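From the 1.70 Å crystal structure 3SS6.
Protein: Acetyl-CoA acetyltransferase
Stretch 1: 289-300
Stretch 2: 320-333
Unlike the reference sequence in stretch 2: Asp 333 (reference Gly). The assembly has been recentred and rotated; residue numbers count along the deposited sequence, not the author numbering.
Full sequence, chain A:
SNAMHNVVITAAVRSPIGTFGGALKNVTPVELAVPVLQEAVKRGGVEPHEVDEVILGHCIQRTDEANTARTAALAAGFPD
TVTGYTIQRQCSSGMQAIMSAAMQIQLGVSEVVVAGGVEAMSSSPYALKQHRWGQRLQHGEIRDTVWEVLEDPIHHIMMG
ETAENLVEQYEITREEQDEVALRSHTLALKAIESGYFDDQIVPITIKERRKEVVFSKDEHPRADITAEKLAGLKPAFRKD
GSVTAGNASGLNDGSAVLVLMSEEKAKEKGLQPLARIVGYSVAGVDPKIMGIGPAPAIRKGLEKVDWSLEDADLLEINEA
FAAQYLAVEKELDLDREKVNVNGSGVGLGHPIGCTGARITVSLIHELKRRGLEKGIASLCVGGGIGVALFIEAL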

# COMPACT_ATOMS: atom_id res chain seq x y z
N ILE A 289 7.23 -18.98 -27.06
CA ILE A 289 6.32 -20.09 -27.37
C ILE A 289 6.49 -21.20 -26.34
O ILE A 289 6.53 -22.39 -26.68
N MET A 290 6.57 -20.80 -25.07
CA MET A 290 6.78 -21.73 -23.96
C MET A 290 5.84 -22.93 -23.98
O MET A 290 6.17 -23.99 -23.46
N GLY A 291 4.67 -22.77 -24.59
CA GLY A 291 3.66 -23.81 -24.53
C GLY A 291 4.05 -25.10 -25.24
O GLY A 291 3.47 -26.14 -24.97
N ILE A 292 5.04 -25.02 -26.12
CA ILE A 292 5.50 -26.18 -26.90
C ILE A 292 6.48 -27.07 -26.14
O ILE A 292 6.85 -28.16 -26.60
N GLY A 293 6.92 -26.61 -24.97
CA GLY A 293 7.86 -27.36 -24.16
C GLY A 293 7.67 -28.87 -24.09
O GLY A 293 8.65 -29.62 -24.17
N PRO A 294 6.43 -29.34 -23.88
CA PRO A 294 6.28 -30.79 -23.74
C PRO A 294 6.77 -31.60 -24.94
O PRO A 294 7.15 -32.75 -24.76
N ALA A 295 6.79 -31.02 -26.14
CA ALA A 295 7.22 -31.80 -27.31
C ALA A 295 8.67 -32.29 -27.19
O ALA A 295 8.93 -33.50 -27.19
N PRO A 296 9.63 -31.35 -27.08
CA PRO A 296 11.01 -31.83 -26.91
C PRO A 296 11.23 -32.58 -25.59
O PRO A 296 12.09 -33.46 -25.55
N ALA A 297 10.50 -32.24 -24.53
CA ALA A 297 10.67 -32.94 -23.25
C ALA A 297 10.24 -34.39 -23.39
O ALA A 297 10.93 -35.30 -22.94
N ILE A 298 9.10 -34.60 -24.04
CA ILE A 298 8.61 -35.96 -24.25
C ILE A 298 9.54 -36.74 -25.18
O ILE A 298 9.90 -37.88 -24.89
N ARG A 299 9.95 -36.13 -26.29
CA ARG A 299 10.84 -36.82 -27.22
C ARG A 299 12.14 -37.22 -26.53
O ARG A 299 12.59 -38.35 -26.67
N LYS A 300 12.71 -36.29 -25.77
CA LYS A 300 13.96 -36.52 -25.05
C LYS A 300 13.81 -37.68 -24.06
O LYS A 300 14.66 -38.58 -24.00
N ALA A 320 -2.69 -25.58 -20.28
CA ALA A 320 -2.55 -24.20 -19.82
C ALA A 320 -3.48 -23.30 -20.65
O ALA A 320 -4.13 -22.38 -20.13
N PHE A 321 -3.52 -23.59 -21.94
CA PHE A 321 -4.49 -23.00 -22.86
C PHE A 321 -4.83 -24.13 -23.81
O PHE A 321 -4.00 -24.99 -24.08
N ALA A 322 -6.07 -24.15 -24.29
CA ALA A 322 -6.42 -25.18 -25.26
C ALA A 322 -5.48 -25.10 -26.48
O ALA A 322 -5.07 -26.13 -27.02
N ALA A 323 -5.15 -23.88 -26.88
CA ALA A 323 -4.29 -23.65 -28.04
C ALA A 323 -2.91 -24.25 -27.81
O ALA A 323 -2.29 -24.80 -28.72
N GLN A 324 -2.42 -24.10 -26.59
CA GLN A 324 -1.10 -24.61 -26.25
C GLN A 324 -1.11 -26.13 -26.29
O GLN A 324 -0.21 -26.76 -26.85
N TYR A 325 -2.15 -26.73 -25.72
CA TYR A 325 -2.30 -28.18 -25.80
C TYR A 325 -2.35 -28.63 -27.27
O TYR A 325 -1.69 -29.60 -27.67
N LEU A 326 -3.13 -27.94 -28.08
CA LEU A 326 -3.29 -28.30 -29.48
C LEU A 326 -1.97 -28.27 -30.25
O LEU A 326 -1.72 -29.12 -31.10
N ALA A 327 -1.10 -27.31 -29.92
CA ALA A 327 0.20 -27.24 -30.57
C ALA A 327 1.01 -28.49 -30.25
O ALA A 327 1.65 -29.07 -31.13
N VAL A 328 0.99 -28.91 -28.99
CA VAL A 328 1.68 -30.13 -28.59
C VAL A 328 1.08 -31.35 -29.29
O VAL A 328 1.81 -32.19 -29.82
N GLU A 329 -0.24 -31.44 -29.29
CA GLU A 329 -0.93 -32.54 -29.97
C GLU A 329 -0.54 -32.65 -31.45
O GLU A 329 -0.27 -33.74 -31.95
N LYS A 330 -0.53 -31.52 -32.14
CA LYS A 330 -0.15 -31.49 -33.55
C LYS A 330 1.32 -31.82 -33.76
O LYS A 330 1.66 -32.58 -34.67
N GLU A 331 2.19 -31.28 -32.91
CA GLU A 331 3.62 -31.50 -33.06
C GLU A 331 4.00 -32.97 -32.88
O GLU A 331 4.81 -33.51 -33.64
N LEU A 332 3.41 -33.61 -31.88
CA LEU A 332 3.69 -35.01 -31.56
C LEU A 332 2.75 -36.00 -32.26
O LEU A 332 2.95 -37.21 -32.17
N ASP A 333 1.74 -35.47 -32.95
CA ASP A 333 0.69 -36.29 -33.55
C ASP A 333 0.09 -37.27 -32.54
O ASP A 333 0.06 -38.48 -32.77

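Read along stretch 2, the contact begins at a ring edge and ends in a salt bridge beside a leucine. Phe 321, at the N-cap position of helix 322-332, is m; its CA-to-CB bond points sideways, yet the ring reaches back so that CE2 lies 4.3 Å from CE of Met 290, which meets the ring at its edge.

Gln 324 follows where the backbones are close, its CA 5.1 Å from CA of Gly 291. With chi1 t and chi2 off-well at -92°, the amide folds back: OE1 accepts from N of Ala 320 at 2.9 Å, while NE2 gives a weak hydrogen bond to O of Gly 291 at 3.3 Å. Glycine makes this approach possible, since an ideal CB on Gly 291 would sit 2.6 Å from CG of Gln 324.

One turn on, Ala 327 faces Ile 292. The isoleucine side chain starts away from the helix, but chi1 t and chi2 p bring CD1 back to 4.0 Å from CB of Ala 327. Val 328, t, sets CG2 4.0 Å from CG of Pro 294 and 3.5 Å from O of Gly 291.

The CA-to-CB bond of Glu 331 points toward stretch 1, and the side chain, t, p, does two jobs. Its CG packs 3.6 Å from CB of Ala 295, and its OE2 forms a salt bridge with NH1 of Arg 299 at 2.9 Å, near the guanidinium plane. NH2 of Arg 299 adds a weak bond to O of Glu 331 at 3.0 Å.

Leu 332, m and t, has the largest covered area. Its CD1 meets CD1 of Ile 298 at 3.7 Å, while CD2 lies 4.1 Å from CB of Ala 295 and covers one guanidinium face, 3.7 Å from NE of Arg 299. The rule is a guanidinium with a leucine over one face and a carboxylate at its edge.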

# COMPACT_ATOMS: atom_id res chain seq x y z
CB ILE A 289 6.56 -20.64 -28.78
CG1 ILE A 289 8.06 -20.86 -29.01
CG2 ILE A 289 6.01 -19.67 -29.83
CD1 ILE A 289 8.37 -21.78 -30.19
CB MET A 290 6.70 -21.00 -22.61
CG MET A 290 5.31 -20.44 -22.26
SD MET A 290 4.32 -21.64 -21.36
CE MET A 290 2.67 -20.94 -21.62
CB ILE A 292 6.16 -25.75 -28.22
CG1 ILE A 292 6.12 -26.88 -29.25
CG2 ILE A 292 7.60 -25.28 -27.99
CD1 ILE A 292 4.70 -27.33 -29.60
CB PRO A 294 4.76 -30.96 -23.55
CG PRO A 294 4.33 -29.65 -22.90
CD PRO A 294 5.19 -28.61 -23.55
CB ALA A 295 6.98 -31.02 -28.62
CB PRO A 296 11.84 -30.54 -26.94
CG PRO A 296 10.88 -29.45 -26.60
CD PRO A 296 9.56 -29.88 -27.18
CB ALA A 297 9.88 -32.25 -22.14
CB ILE A 298 7.15 -35.98 -24.74
CG1 ILE A 298 6.22 -35.53 -23.59
CG2 ILE A 298 6.75 -37.37 -25.25
CD1 ILE A 298 4.78 -35.31 -24.01
CB ARG A 299 11.11 -35.97 -28.46
CG ARG A 299 9.88 -35.78 -29.33
CD ARG A 299 10.18 -35.03 -30.62
NE ARG A 299 9.12 -35.23 -31.61
CZ ARG A 299 8.49 -34.25 -32.26
NH1 ARG A 299 8.81 -32.99 -32.03
NH2 ARG A 299 7.55 -34.55 -33.13
CB LYS A 300 14.36 -35.24 -24.30
CG LYS A 300 15.70 -35.29 -23.57
CD LYS A 300 16.01 -33.91 -22.98
CE LYS A 300 17.33 -33.88 -22.23
NZ LYS A 300 17.62 -32.50 -21.72
CB ALA A 320 -1.12 -23.75 -19.98
CB PHE A 321 -3.88 -21.84 -23.64
CG PHE A 321 -3.33 -20.77 -22.76
CD1 PHE A 321 -4.11 -19.69 -22.39
CD2 PHE A 321 -2.04 -20.87 -22.25
CE1 PHE A 321 -3.62 -18.70 -21.55
CE2 PHE A 321 -1.54 -19.89 -21.40
CZ PHE A 321 -2.33 -18.81 -21.06
CB ALA A 322 -7.87 -25.01 -25.70
CB ALA A 323 -4.16 -22.17 -28.33
CB GLN A 324 -0.68 -24.09 -24.87
CG GLN A 324 0.45 -24.85 -24.24
CD GLN A 324 -0.01 -25.98 -23.33
OE1 GLN A 324 -1.06 -25.89 -22.67
NE2 GLN A 324 0.77 -27.05 -23.29
CB TYR A 325 -3.56 -28.68 -25.06
CG TYR A 325 -3.81 -30.10 -25.50
CD1 TYR A 325 -3.03 -31.13 -25.00
CD2 TYR A 325 -4.74 -30.39 -26.49
CE1 TYR A 325 -3.19 -32.42 -25.44
CE2 TYR A 325 -4.91 -31.70 -26.94
CZ TYR A 325 -4.12 -32.70 -26.41
OH TYR A 325 -4.27 -34.00 -26.85
CB LEU A 326 -4.34 -27.42 -30.16
CG LEU A 326 -5.78 -27.82 -29.78
CD1 LEU A 326 -6.74 -26.65 -29.97
CD2 LEU A 326 -6.22 -29.02 -30.62
CB ALA A 327 0.96 -25.98 -30.14
CB VAL A 328 1.63 -30.34 -27.07
CG1 VAL A 328 2.24 -31.68 -26.69
CG2 VAL A 328 2.38 -29.21 -26.36
CB GLU A 329 -2.44 -32.40 -29.83
CG GLU A 329 -3.22 -33.54 -30.49
CD GLU A 329 -4.71 -33.38 -30.35
OE1 GLU A 329 -5.26 -33.82 -29.32
OE2 GLU A 329 -5.33 -32.80 -31.27
CB LYS A 330 -0.48 -30.12 -34.16
CG LYS A 330 -1.98 -29.83 -34.21
CD LYS A 330 -2.27 -28.40 -34.63
CE LYS A 330 -3.76 -28.10 -34.59
NZ LYS A 330 -4.53 -28.99 -35.49
CB GLU A 331 4.39 -30.62 -32.07
CG GLU A 331 5.90 -30.82 -32.09
CD GLU A 331 6.53 -30.45 -33.42
OE1 GLU A 331 6.13 -29.44 -34.03
OE2 GLU A 331 7.43 -31.19 -33.87
CB LEU A 332 3.63 -35.24 -30.04
CG LEU A 332 4.66 -34.52 -29.16
CD1 LEU A 332 4.40 -34.86 -27.70
CD2 LEU A 332 6.07 -34.92 -29.54
CB ASP A 333 1.21 -37.04 -34.78
CG ASP A 333 0.09 -37.65 -35.61
OD1 ASP A 333 -1.08 -37.22 -35.49
OD2 ASP A 333 0.38 -38.57 -36.41